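Local structure of arginine--tRNA ligase (Campylobacter jejuni, 3FNR) at residues 7-10 / 11-15; 53-56 / 57-61; 178-181 / 182-186; 255-259 / 260-264; 306-309 / 310-314. The protein catalyses the ATP-dependent attachment of L-arginine to tRNA(Arg), releasing AMP and diphosphate, as a monomeric class I aminoacyl-tRNA synthetase. The protein carries 1 engineered substitution. All coordinates share one frame; numbering follows the deposited sequence.

Contact 1: residues 7-10 / 11-15; sequences FLNE and LANQA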
loop_
_atom_site.group_PDB
_atom_site.type_symbol
_atom_site.label_atom_id
_atom_site.label_comp_id
_atom_site.label_asym_id
_atom_site.label_seq_id
_atom_site.Cartn_x
_atom_site.Cartn_y
_atom_site.Cartn_z
ATOM N N PHE A 7 -10.952 -36.575 2.052
ATOM C CA PHE A 7 -11.557 -35.252 2.180
ATOM C C PHE A 7 -10.664 -34.187 1.557
ATOM O O PHE A 7 -11.106 -33.433 0.692
ATOM C CB PHE A 7 -11.848 -34.929 3.652
ATOM C CG PHE A 7 -12.513 -33.583 3.865
ATOM C CD1 PHE A 7 -13.856 -33.393 3.540
ATOM C CD2 PHE A 7 -11.793 -32.511 4.399
ATOM C CE1 PHE A 7 -14.475 -32.155 3.733
ATOM C CE2 PHE A 7 -12.401 -31.262 4.594
ATOM C CZ PHE A 7 -13.748 -31.087 4.263
ATOM N N LEU A 8 -9.400 -34.154 1.977
ATOM C CA LEU A 8 -8.407 -33.233 1.415
ATOM C C LEU A 8 -8.247 -33.359 -0.104
ATOM O O LEU A 8 -8.061 -32.352 -0.798
ATOM C CB LEU A 8 -7.057 -33.407 2.104
ATOM C CG LEU A 8 -6.913 -33.081 3.598
ATOM C CD1 LEU A 8 -5.537 -33.505 4.083
ATOM C CD2 LEU A 8 -7.147 -31.598 3.902
ATOM N N ASN A 9 -8.330 -34.585 -0.620
ATOM C CA ASN A 9 -8.277 -34.810 -2.066
ATOM C C ASN A 9 -9.459 -34.158 -2.774
ATOM O O ASN A 9 -9.297 -33.581 -3.844
ATOM C CB ASN A 9 -8.239 -36.302 -2.401
ATOM C CG ASN A 9 -8.073 -36.564 -3.882
ATOM O OD1 ASN A 9 -7.133 -36.075 -4.513
ATOM N ND2 ASN A 9 -8.984 -37.343 -4.445
ATOM N N GLU A 10 -10.642 -34.240 -2.167
ATOM C CA GLU A 10 -11.821 -33.583 -2.723
ATOM C C GLU A 10 -11.645 -32.071 -2.779
ATOM O O GLU A 10 -11.957 -31.451 -3.795
ATOM C CB GLU A 10 -13.104 -33.978 -1.981
ATOM C CG GLU A 10 -13.685 -35.331 -2.419
ATOM C CD GLU A 10 -13.605 -35.563 -3.928
ATOM O OE1 GLU A 10 -14.241 -34.804 -4.699
ATOM O OE2 GLU A 10 -12.900 -36.512 -4.340
ATOM N N LEU A 11 -11.111 -31.498 -1.700
ATOM C CA LEU A 11 -10.752 -30.074 -1.660
ATOM C C LEU A 11 -9.699 -29.726 -2.707
ATOM O O LEU A 11 -9.780 -28.673 -3.349
ATOM C CB LEU A 11 -10.264 -29.667 -0.264
ATOM C CG LEU A 11 -11.273 -29.646 0.893
ATOM C CD1 LEU A 11 -10.639 -29.015 2.123
ATOM C CD2 LEU A 11 -12.560 -28.901 0.529
ATOM N N ALA A 12 -8.724 -30.618 -2.884
ATOM C CA ALA A 12 -7.691 -30.456 -3.909
ATOM C C ALA A 12 -8.310 -30.438 -5.299
ATOM O O ALA A 12 -7.968 -29.586 -6.118
ATOM C CB ALA A 12 -6.643 -31.541 -3.800
ATOM N N ASN A 13 -9.250 -31.347 -5.547
ATOM C CA ASN A 13 -9.958 -31.389 -6.824
ATOM C C ASN A 13 -10.755 -30.119 -7.102
ATOM O O ASN A 13 -10.778 -29.644 -8.231
ATOM C CB ASN A 13 -10.880 -32.603 -6.897
ATOM C CG ASN A 13 -10.138 -33.882 -7.237
ATOM O OD1 ASN A 13 -9.042 -33.855 -7.799
ATOM N ND2 ASN A 13 -10.744 -35.016 -6.906
ATOM N N GLN A 14 -11.392 -29.571 -6.071
ATOM C CA GLN A 14 -12.168 -28.333 -6.207
ATOM C C GLN A 14 -11.281 -27.129 -6.494
ATOM O O GLN A 14 -11.618 -26.284 -7.328
ATOM C CB GLN A 14 -13.004 -28.085 -4.957
ATOM C CG GLN A 14 -14.168 -29.064 -4.811
ATOM C CD GLN A 14 -14.687 -29.167 -3.390
ATOM O OE1 GLN A 14 -15.226 -30.205 -2.990
ATOM N NE2 GLN A 14 -14.524 -28.094 -2.613
ATOM N N ALA A 15 -10.150 -27.072 -5.797
ATOM C CA ALA A 15 -9.153 -26.035 -5.979
ATOM C C ALA A 15 -8.559 -26.067 -7.380
ATOM O O ALA A 15 -8.407 -25.029 -8.017
ATOM C CB ALA A 15 -8.054 -26.196 -4.944
HETATM O O HOH W 1 -9.014 -37.470 -7.361
#

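Contact 2: residues 53-56 / 57-61; sequences AVFG and DTLTR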
loop_
_atom_site.group_PDB
_atom_site.type_symbol
_atom_site.label_atom_id
_atom_site.label_comp_id
_atom_site.label_asym_id
_atom_site.label_seq_id
_atom_site.Cartn_x
_atom_site.Cartn_y
_atom_site.Cartn_z
ATOM N N ALA A 53 1.764 2.550 1.668
ATOM C CA ALA A 53 1.351 2.191 0.301
ATOM C C ALA A 53 1.258 0.664 0.092
ATOM O O ALA A 53 0.245 0.158 -0.405
ATOM C CB ALA A 53 2.296 2.798 -0.695
ATOM N N VAL A 54 2.305 -0.056 0.493
ATOM C CA VAL A 54 2.382 -1.513 0.291
ATOM C C VAL A 54 1.326 -2.217 1.140
ATOM O O VAL A 54 0.608 -3.093 0.646
ATOM C CB VAL A 54 3.813 -2.050 0.576
ATOM C CG1 VAL A 54 3.840 -3.596 0.716
ATOM C CG2 VAL A 54 4.762 -1.599 -0.524
ATOM N N PHE A 55 1.210 -1.803 2.404
ATOM C CA PHE A 55 0.178 -2.333 3.297
ATOM C C PHE A 55 -1.233 -2.119 2.733
ATOM O O PHE A 55 -2.041 -3.052 2.708
ATOM C CB PHE A 55 0.301 -1.731 4.707
ATOM C CG PHE A 55 -0.566 -2.409 5.746
ATOM C CD1 PHE A 55 -0.049 -3.438 6.537
ATOM C CD2 PHE A 55 -1.891 -2.003 5.953
ATOM C CE1 PHE A 55 -0.847 -4.060 7.509
ATOM C CE2 PHE A 55 -2.698 -2.631 6.921
ATOM C CZ PHE A 55 -2.171 -3.656 7.693
ATOM N N GLY A 56 -1.526 -0.905 2.271
ATOM C CA GLY A 56 -2.882 -0.582 1.801
ATOM C C GLY A 56 -3.292 -1.315 0.542
ATOM O O GLY A 56 -4.458 -1.710 0.387
ATOM N N ASP A 57 -2.341 -1.504 -0.363
ATOM C CA ASP A 57 -2.659 -2.182 -1.617
ATOM C C ASP A 57 -2.862 -3.666 -1.365
ATOM O O ASP A 57 -3.766 -4.278 -1.936
ATOM C CB ASP A 57 -1.575 -1.970 -2.671
ATOM C CG ASP A 57 -1.975 -2.539 -4.016
ATOM O OD1 ASP A 57 -1.282 -3.450 -4.510
ATOM O OD2 ASP A 57 -3.018 -2.104 -4.554
ATOM N N THR A 58 -2.037 -4.234 -0.485
ATOM C CA THR A 58 -2.188 -5.639 -0.142
ATOM C C THR A 58 -3.527 -5.826 0.563
ATOM O O THR A 58 -4.303 -6.688 0.172
ATOM C CB THR A 58 -1.003 -6.163 0.696
ATOM O OG1 THR A 58 0.222 -5.834 0.032
ATOM C CG2 THR A 58 -1.074 -7.664 0.838
ATOM N N LEU A 59 -3.827 -4.976 1.547
ATOM C CA LEU A 59 -5.147 -4.974 2.209
ATOM C C LEU A 59 -6.301 -4.942 1.203
ATOM O O LEU A 59 -7.246 -5.727 1.305
ATOM C CB LEU A 59 -5.287 -3.755 3.126
ATOM C CG LEU A 59 -5.845 -3.841 4.554
ATOM C CD1 LEU A 59 -6.662 -2.606 4.818
ATOM C CD2 LEU A 59 -6.658 -5.102 4.864
ATOM N N THR A 60 -6.207 -4.024 0.239
ATOM C CA THR A 60 -7.204 -3.883 -0.816
ATOM C C THR A 60 -7.374 -5.159 -1.628
ATOM O O THR A 60 -8.496 -5.654 -1.771
ATOM C CB THR A 60 -6.846 -2.725 -1.767
ATOM O OG1 THR A 60 -6.628 -1.542 -0.997
ATOM C CG2 THR A 60 -7.972 -2.477 -2.738
ATOM N N ARG A 61 -6.261 -5.692 -2.141
ATOM C CA ARG A 61 -6.275 -6.918 -2.945
ATOM C C ARG A 61 -6.857 -8.076 -2.152
ATOM O O ARG A 61 -7.612 -8.889 -2.687
ATOM C CB ARG A 61 -4.859 -7.278 -3.389
ATOM C CG ARG A 61 -4.271 -6.398 -4.477
ATOM C CD ARG A 61 -2.799 -6.746 -4.663
ATOM N NE ARG A 61 -2.113 -5.883 -5.622
ATOM C CZ ARG A 61 -1.997 -6.149 -6.919
ATOM N NH1 ARG A 61 -2.533 -7.256 -7.425
ATOM N NH2 ARG A 61 -1.341 -5.308 -7.709
#

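Contact 3: residues 178-181 / 182-186; sequences TLES and LKEHK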
loop_
_atom_site.group_PDB
_atom_site.type_symbol
_atom_site.label_atom_id
_atom_site.label_comp_id
_atom_site.label_asym_id
_atom_site.label_seq_id
_atom_site.Cartn_x
_atom_site.Cartn_y
_atom_site.Cartn_z
ATOM N N THR A 178 -20.265 21.783 7.019
ATOM C CA THR A 178 -19.533 21.162 8.125
ATOM C C THR A 178 -19.714 21.966 9.416
ATOM O O THR A 178 -20.054 21.401 10.459
ATOM C CB THR A 178 -18.024 21.008 7.787
ATOM O OG1 THR A 178 -17.876 20.157 6.645
ATOM C CG2 THR A 178 -17.240 20.427 8.968
ATOM N N LEU A 179 -19.499 23.280 9.334
ATOM C CA LEU A 179 -19.704 24.170 10.471
ATOM C C LEU A 179 -21.121 24.034 11.021
ATOM O O LEU A 179 -21.312 23.820 12.221
ATOM C CB LEU A 179 -19.399 25.620 10.089
ATOM C CG LEU A 179 -17.946 25.933 9.705
ATOM C CD1 LEU A 179 -17.796 27.382 9.291
ATOM C CD2 LEU A 179 -16.984 25.601 10.827
ATOM N N GLU A 180 -22.096 24.090 10.119
ATOM C CA GLU A 180 -23.499 23.934 10.469
ATOM C C GLU A 180 -23.799 22.622 11.182
ATOM O O GLU A 180 -24.428 22.627 12.244
ATOM C CB GLU A 180 -24.389 24.122 9.238
ATOM C CG GLU A 180 -24.594 25.594 8.897
ATOM C CD GLU A 180 -25.378 26.323 9.981
ATOM O OE1 GLU A 180 -24.748 26.921 10.885
ATOM O OE2 GLU A 180 -26.627 26.268 9.946
ATOM N N SER A 181 -23.325 21.514 10.612
ATOM C CA SER A 181 -23.555 20.186 11.187
ATOM C C SER A 181 -22.902 20.065 12.560
ATOM O O SER A 181 -23.499 19.517 13.486
ATOM C CB SER A 181 -23.064 19.087 10.241
ATOM O OG SER A 181 -23.247 17.795 10.804
ATOM N N LEU A 182 -21.695 20.612 12.684
ATOM C CA LEU A 182 -20.994 20.713 13.964
ATOM C C LEU A 182 -21.780 21.507 15.014
ATOM O O LEU A 182 -21.794 21.133 16.188
ATOM C CB LEU A 182 -19.622 21.363 13.756
ATOM C CG LEU A 182 -18.260 20.655 13.812
ATOM C CD1 LEU A 182 -18.305 19.136 13.723
ATOM C CD2 LEU A 182 -17.331 21.237 12.760
ATOM N N LYS A 183 -22.416 22.604 14.596
ATOM C CA LYS A 183 -23.221 23.411 15.517
ATOM C C LYS A 183 -24.501 22.689 15.936
ATOM O O LYS A 183 -24.908 22.772 17.092
ATOM C CB LYS A 183 -23.554 24.791 14.941
ATOM C CG LYS A 183 -23.864 25.820 16.022
ATOM C CD LYS A 183 -24.772 26.922 15.528
ATOM C CE LYS A 183 -25.424 27.671 16.695
ATOM N NZ LYS A 183 -24.435 28.405 17.543
ATOM N N GLU A 184 -25.111 21.963 15.000
ATOM C CA GLU A 184 -26.301 21.153 15.273
ATOM C C GLU A 184 -26.072 20.056 16.330
ATOM O O GLU A 184 -27.031 19.530 16.894
ATOM C CB GLU A 184 -26.860 20.560 13.972
ATOM C CG GLU A 184 -27.594 21.590 13.098
ATOM C CD GLU A 184 -27.784 21.154 11.640
ATOM O OE1 GLU A 184 -27.890 22.053 10.763
ATOM O OE2 GLU A 184 -27.833 19.928 11.373
ATOM N N HIS A 185 -24.804 19.730 16.588
ATOM C CA HIS A 185 -24.393 18.773 17.629
ATOM C C HIS A 185 -23.631 19.461 18.760
ATOM O O HIS A 185 -23.034 18.790 19.612
ATOM C CB HIS A 185 -23.525 17.663 17.025
ATOM C CG HIS A 185 -24.238 16.825 16.013
ATOM N ND1 HIS A 185 -24.242 17.125 14.666
ATOM C CD2 HIS A 185 -24.980 15.701 16.152
ATOM C CE1 HIS A 185 -24.960 16.223 14.019
ATOM N NE2 HIS A 185 -25.416 15.346 14.896
ATOM N N LYS A 186 -23.658 20.796 18.744
ATOM C CA LYS A 186 -23.036 21.670 19.752
ATOM C C LYS A 186 -21.521 21.497 19.841
ATOM O O LYS A 186 -20.929 21.589 20.921
ATOM C CB LYS A 186 -23.702 21.512 21.131
ATOM C CG LYS A 186 -25.187 21.850 21.174
ATOM C CD LYS A 186 -25.789 21.400 22.491
ATOM C CE LYS A 186 -27.249 21.815 22.637
ATOM N NZ LYS A 186 -27.797 21.431 23.980
#

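Contact 4: residues 255-259 / 260-264; sequences AAMEF and LGFDS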
loop_
_atom_site.group_PDB
_atom_site.type_symbol
_atom_site.label_atom_id
_atom_site.label_comp_id
_atom_site.label_asym_id
_atom_site.label_seq_id
_atom_site.Cartn_x
_atom_site.Cartn_y
_atom_site.Cartn_z
ATOM N N ALA A 255 -13.428 12.812 17.756
ATOM C CA ALA A 255 -14.276 13.820 18.398
ATOM C C ALA A 255 -15.089 14.595 17.373
ATOM O O ALA A 255 -16.279 14.825 17.569
ATOM C CB ALA A 255 -13.416 14.783 19.221
ATOM N N ALA A 256 -14.433 14.967 16.274
ATOM C CA ALA A 256 -15.076 15.659 15.161
ATOM C C ALA A 256 -16.176 14.815 14.539
ATOM O O ALA A 256 -17.263 15.321 14.264
ATOM C CB ALA A 256 -14.047 16.022 14.116
ATOM N N MET A 257 -15.897 13.526 14.337
ATOM C CA MET A 257 -16.874 12.606 13.754
ATOM C C MET A 257 -18.083 12.391 14.667
ATOM O O MET A 257 -19.211 12.268 14.186
ATOM C CB MET A 257 -16.224 11.266 13.350
ATOM C CG MET A 257 -15.114 11.364 12.271
ATOM S SD MET A 257 -15.590 12.185 10.731
ATOM C CE MET A 257 -14.874 13.808 11.006
ATOM N N GLU A 258 -17.851 12.374 15.978
ATOM C CA GLU A 258 -18.951 12.270 16.939
ATOM C C GLU A 258 -19.829 13.518 16.878
ATOM O O GLU A 258 -21.054 13.429 16.961
ATOM C CB GLU A 258 -18.429 12.057 18.365
ATOM C CG GLU A 258 -17.789 10.682 18.626
ATOM C CD GLU A 258 -18.781 9.518 18.615
ATOM O OE1 GLU A 258 -18.342 8.370 18.380
ATOM O OE2 GLU A 258 -19.992 9.734 18.846
ATOM N N PHE A 259 -19.190 14.672 16.695
ATOM C CA PHE A 259 -19.888 15.953 16.567
ATOM C C PHE A 259 -20.501 16.161 15.170
ATOM O O PHE A 259 -20.970 17.253 14.856
ATOM C CB PHE A 259 -18.939 17.112 16.873
ATOM C CG PHE A 259 -18.784 17.429 18.344
ATOM C CD1 PHE A 259 -19.893 17.523 19.186
ATOM C CD2 PHE A 259 -17.526 17.687 18.868
ATOM C CE1 PHE A 259 -19.740 17.837 20.531
ATOM C CE2 PHE A 259 -17.358 17.998 20.204
ATOM C CZ PHE A 259 -18.470 18.077 21.045
ATOM N N LEU A 260 -20.476 15.128 14.333
ATOM C CA LEU A 260 -21.132 15.177 13.028
ATOM C C LEU A 260 -22.211 14.102 12.947
ATOM O O LEU A 260 -22.816 13.879 11.891
ATOM C CB LEU A 260 -20.114 15.022 11.893
ATOM C CG LEU A 260 -19.157 16.188 11.604
ATOM C CD1 LEU A 260 -18.024 15.755 10.699
ATOM C CD2 LEU A 260 -19.886 17.355 10.964
ATOM N N GLY A 261 -22.453 13.442 14.077
ATOM C CA GLY A 261 -23.513 12.446 14.172
ATOM C C GLY A 261 -23.031 11.047 13.856
ATOM O O GLY A 261 -23.817 10.098 13.893
ATOM N N PHE A 262 -21.738 10.917 13.552
ATOM C CA PHE A 262 -21.158 9.620 13.209
ATOM C C PHE A 262 -20.715 8.848 14.448
ATOM O O PHE A 262 -20.364 9.438 15.472
ATOM C CB PHE A 262 -19.962 9.768 12.259
ATOM C CG PHE A 262 -20.277 10.481 10.968
ATOM C CD1 PHE A 262 -19.584 11.636 10.618
ATOM C CD2 PHE A 262 -21.250 9.995 10.099
ATOM C CE1 PHE A 262 -19.862 12.303 9.426
ATOM C CE2 PHE A 262 -21.541 10.661 8.910
ATOM C CZ PHE A 262 -20.843 11.820 8.577
ATOM N N ASP A 263 -20.738 7.523 14.331
ATOM C CA ASP A 263 -20.122 6.640 15.304
ATOM C C ASP A 263 -18.650 6.563 14.912
ATOM O O ASP A 263 -18.306 6.046 13.844
ATOM C CB ASP A 263 -20.806 5.265 15.257
ATOM C CG ASP A 263 -20.232 4.263 16.258
ATOM O OD1 ASP A 263 -19.376 4.620 17.102
ATOM O OD2 ASP A 263 -20.662 3.090 16.199
ATOM N N SER A 264 -17.783 7.081 15.778
ATOM C CA SER A 264 -16.356 7.153 15.486
ATOM C C SER A 264 -15.649 5.785 15.467
ATOM O O SER A 264 -14.518 5.680 14.990
ATOM C CB SER A 264 -15.660 8.111 16.448
ATOM O OG SER A 264 -15.843 7.687 17.781
HETATM O O HOH W 2 -22.276 10.762 17.102
#

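Contact 5: residues 306-309 / 310-314; sequences DALR and YIFLS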
loop_
_atom_site.group_PDB
_atom_site.type_symbol
_atom_site.label_atom_id
_atom_site.label_comp_id
_atom_site.label_asym_id
_atom_site.label_seq_id
_atom_site.Cartn_x
_atom_site.Cartn_y
_atom_site.Cartn_z
ATOM N N ASP A 306 9.018 -6.832 -6.366
ATOM C CA ASP A 306 8.716 -7.996 -5.524
ATOM C C ASP A 306 9.338 -7.877 -4.145
ATOM O O ASP A 306 8.676 -8.150 -3.142
ATOM C CB ASP A 306 9.200 -9.283 -6.189
ATOM C CG ASP A 306 8.542 -9.533 -7.540
ATOM O OD1 ASP A 306 7.462 -8.962 -7.811
ATOM O OD2 ASP A 306 9.111 -10.309 -8.337
ATOM N N ALA A 307 10.600 -7.445 -4.108
ATOM C CA ALA A 307 11.332 -7.283 -2.866
ATOM C C ALA A 307 10.694 -6.214 -1.997
ATOM O O ALA A 307 10.525 -6.429 -0.803
ATOM C CB ALA A 307 12.784 -6.952 -3.144
ATOM N N LEU A 308 10.314 -5.084 -2.600
ATOM C CA LEU A 308 9.617 -4.006 -1.878
ATOM C C LEU A 308 8.307 -4.509 -1.292
ATOM O O LEU A 308 8.015 -4.287 -0.111
ATOM C CB LEU A 308 9.335 -2.801 -2.788
ATOM C CG LEU A 308 8.867 -1.549 -2.030
ATOM C CD1 LEU A 308 10.007 -0.583 -1.814
ATOM C CD2 LEU A 308 7.741 -0.858 -2.763
ATOM N N ARG A 309 7.539 -5.211 -2.121
ATOM C CA ARG A 309 6.256 -5.739 -1.719
ATOM C C ARG A 309 6.395 -6.783 -0.608
ATOM O O ARG A 309 5.476 -6.968 0.182
ATOM C CB ARG A 309 5.513 -6.332 -2.921
ATOM C CG ARG A 309 5.067 -5.324 -4.006
ATOM C CD ARG A 309 4.189 -4.203 -3.466
ATOM N NE ARG A 309 2.920 -4.687 -2.918
ATOM C CZ ARG A 309 1.729 -4.529 -3.489
ATOM N NH1 ARG A 309 1.617 -3.898 -4.650
ATOM N NH2 ARG A 309 0.640 -5.014 -2.895
ATOM N N TYR A 310 7.540 -7.459 -0.548
ATOM C CA TYR A 310 7.767 -8.462 0.484
ATOM C C TYR A 310 8.213 -7.812 1.785
ATOM O O TYR A 310 7.586 -8.006 2.829
ATOM C CB TYR A 310 8.791 -9.520 0.056
ATOM C CG TYR A 310 8.840 -10.681 1.040
ATOM C CD1 TYR A 310 9.618 -10.617 2.210
ATOM C CD2 TYR A 310 8.068 -11.821 0.830
ATOM C CE1 TYR A 310 9.628 -11.670 3.136
ATOM C CE2 TYR A 310 8.072 -12.875 1.738
ATOM C CZ TYR A 310 8.847 -12.793 2.885
ATOM O OH TYR A 310 8.841 -13.848 3.766
ATOM N N ILE A 311 9.317 -7.075 1.708
ATOM C CA ILE A 311 9.977 -6.484 2.856
ATOM C C ILE A 311 9.009 -5.615 3.638
ATOM O O ILE A 311 8.911 -5.743 4.855
ATOM C CB ILE A 311 11.196 -5.639 2.407
ATOM C CG1 ILE A 311 12.300 -6.546 1.868
ATOM C CG2 ILE A 311 11.741 -4.802 3.551
ATOM C CD1 ILE A 311 13.315 -5.822 0.991
ATOM N N PHE A 312 8.255 -4.773 2.928
ATOM C CA PHE A 312 7.390 -3.794 3.583
ATOM C C PHE A 312 6.097 -4.368 4.169
ATOM O O PHE A 312 5.352 -3.667 4.854
ATOM C CB PHE A 312 7.147 -2.583 2.669
ATOM C CG PHE A 312 8.317 -1.635 2.621
ATOM C CD1 PHE A 312 8.380 -0.550 3.485
ATOM C CD2 PHE A 312 9.379 -1.856 1.753
ATOM C CE1 PHE A 312 9.464 0.320 3.463
ATOM C CE2 PHE A 312 10.474 -0.993 1.735
ATOM C CZ PHE A 312 10.510 0.098 2.590
ATOM N N LEU A 313 5.854 -5.648 3.907
ATOM C CA LEU A 313 4.710 -6.359 4.458
ATOM C C LEU A 313 5.111 -7.318 5.579
ATOM O O LEU A 313 4.252 -7.858 6.269
ATOM C CB LEU A 313 4.016 -7.141 3.349
ATOM C CG LEU A 313 2.537 -7.458 3.527
ATOM C CD1 LEU A 313 1.696 -6.198 3.317
ATOM C CD2 LEU A 313 2.142 -8.553 2.562
ATOM N N SER A 314 6.416 -7.485 5.777
ATOM C CA SER A 314 6.962 -8.649 6.479
ATOM C C SER A 314 6.909 -8.588 8.000
ATOM O O SER A 314 7.190 -9.581 8.668
ATOM C CB SER A 314 8.401 -8.926 6.013
ATOM O OG SER A 314 9.262 -7.869 6.403
#

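Contact 1: residues 7-10 / 11-15
N9 and N13 meet through a bridging water rather than directly: the water accepts from N9 ND2 at 2.9 Å and from N13 ND2 at 3.0 Å. The two amide planes are turned 65° apart. For N9 the side chain leaves with CG anti to the backbone N (chi1 -175°), beside its carbonyl carbon, which brings the amide end near N13 although the side chain sets out away from it. The oxygens of both amides, N9 OD1 and N13 OD1, accept from the ammonium of K430 on helix 425-445, so water and lysine together fix which way round each amide lies. E10 comes near the same amide without bonding to it, E10 OE2 lying 3.7 Å from N13 ND2 with the carboxylate plane steeply inclined to the amide.

Backbone bonds from residue i+4 to residue i run without a break, from L11 N to F7 O through to Q14 N to E10 O, the first at 3.1 Å and 165°. They show unbroken alpha-helix through both segments, which make up most of helix 5-17, close to the N terminus of the chain.

Apolar contact lies on another side of the helix. L11 CG sits over one face of the F7 ring, and F7 CE2 touches L11 CD1 at 3.8 Å. L8 and L11 also pack on L381 of helix 371-381, while A12 and A15 rest on L434 of helix 425-445.

Contact 2: residues 53-56 / 57-61
T58 and T60 turn their hydroxyls back onto the helix they belong to, each against the carbonyl four residues earlier. In both, OG1 lies beside the backbone N and anti to the carbonyl carbon (chi1 -52° in T58), which brings the oxygen over the preceding turn. T58 OG1 donates to V54 O at 2.8 Å and T60 OG1 to G56 O at 2.6 Å. The same two carbonyls accept the ordinary helical bonds from T58 N and T60 N, amide and hydroxyl approaching from opposite faces of the carbonyl plane. Each oxygen is therefore gripped by two donors of one residue, which gives each buried hydroxyl proton an acceptor and holds its rotation; T58 OG1 is also bonded to R309 NH2.

D57 and R61 face each other one turn apart. R61 NE donates to D57 OD1 at 2.8 Å and a nearly straight 169°; the oxygen lies in the guanidinium plane but is met on its syn side, 34° out of the carboxylate plane. D57 OD1 also forms a salt bridge with R309 of helix 305-311, and two positive partners would be expected to favour the charged carboxylate. On another flank, F55 CE2 approaches L59 CG at 4.1 Å, the ring and the leucine branch set aslant.

L59 and T60 pack on F70 of strand 69-76, and V54 lies against L308 and R309. Helix 50-65 connects the parallel strands 31-35 and 69-76, the crossover helix of a beta-alpha-beta unit in the Rossmann-type catalytic core of class I synthetases.

Contact 3: residues 178-181 / 182-186
A Schellman motif ends helix 175-184, and S181 and H185 meet at this C-terminal turn. K186, with positive phi, is its C-prime residue: G187 N bonds to L182 O, and K186 N to K183 O at 2.9 Å. The imidazole of H185 folds back over the last turn, CG anti to its own carbonyl carbon (chi1 -63°), and H185 ND1 donates to S181 O at 2.8 Å and 161°. The acceptor lies at the ring edge, 12° out of the ring plane. The backbone bond from H185 N to the same oxygen is weak, at 3.4 Å, so the side chain supplies the stronger donor where helical geometry is failing.

Upstream, T178 and L182 run alongside each other, T178 CG2 lying 3.9 Å from L182 CD2. T178 also packs on helix 219-231, and L182 reaches F259 and L260. On the exposed flank E180 OE2 and E184 OE1 come within 4.5 Å.

Donation from ND1 means that this nitrogen carries a proton in the model. The two carboxylates would be expected to repel each other mildly, an effect that solvent on this exposed flank probably softens.

Contact 4: residues 255-259 / 260-264
E258 OE1 takes two bonds from S264: the hydroxyl S264 OG donates at 2.7 Å to its anti lone pair, and S264 N donates at 3.0 Å from above the carboxylate plane. With OG between the backbone N and the carbonyl carbon (chi1 59°), the serine presents hydroxyl and amide to one oxygen. D263 OD1, a like charge, lies near that oxygen and accepts from N265 N.

M257 O is also gripped twice, from opposite faces of its plane, by F262 N at 2.9 Å and by L260 N, which stands 74° out of the plane. G261 N bonds to E258 O at 3.2 Å. The bonds from F262 N and G261 N define a Schellman motif that ends helix 250-258, with G261, at positive phi (91°), as C-prime residue.

M257 bends at chi2 and chi3 to reach two neighbours. Its methyl CE touches L260 CD1 at 3.7 Å, the two chains side by side, and SD lies 4.0 Å from F262 CD1 in an oblique Met-aromatic contact. L260 O stands over the centre of one F262 face. M257 also packs on H227 and M231 of helix 219-231.

Contact 5: residues 306-309 / 310-314
A307 O is gripped by two backbone donors of the following turn. I311 N donates to it at 2.9 Å and 173°, nearly along the C=O axis, and Y310 N adds a second, weak bond, its stronger acceptor being D306 O.

Helix 305-311 gives way to turns here, inside the catalytic domain of a class I synthetase. F312 N still bonds to L308 O at 3.1 Å, and the F312 ring presents its edge to the same carbonyl, F312 CD2 standing 3.4 Å from L308 O with the oxygen in the ring plane. Within 310-314, a type I turn runs from I311 to S314. There I311 O is held by two donors arriving from the same face of its plane, S314 OG at 2.7 Å and S314 N at 3.2 Å, the serine hydroxyl supplementing the longer amide bond.

L308 leaves with CG anti to the backbone N (chi1 -169°), which brings its end back beside F312, and L308 CD1 meets F312 CE2 at 3.6 Å. The F312 ring also touches A50 and R51 of helix 50-65. I311 lays CG1 and CD1 along the A307 carbonyl, with I311 CD1 4.3 Å from A307 CB. R309 bends at chi2 and chi3, its guanidinium bonding to A158 O; Y310 packs on P336, V337 and I340 of helix 336-353.

How the contacts relate
The five contacts follow one another in series from the N terminus, each within a continuous stretch and closing only a helical turn or a helix end; none nests in or crosses another. Contact 1 stands apart on helix 5-17, about 17 Å from contact 2 between nearest atoms, and packs on helices 371-381 and 425-445. Contacts 2 and 5 touch near the chain's centre: D57 OD1 and R309 NH1 form a salt bridge at 2.9 Å, joining helices 50-65 and 305-311. Contacts 3 and 4, two Schellman-ended helices, touch as S181 OG meets L260 CD2 at 3.4 Å, about 25 and 15 Å respectively from contact 2 between nearest atoms.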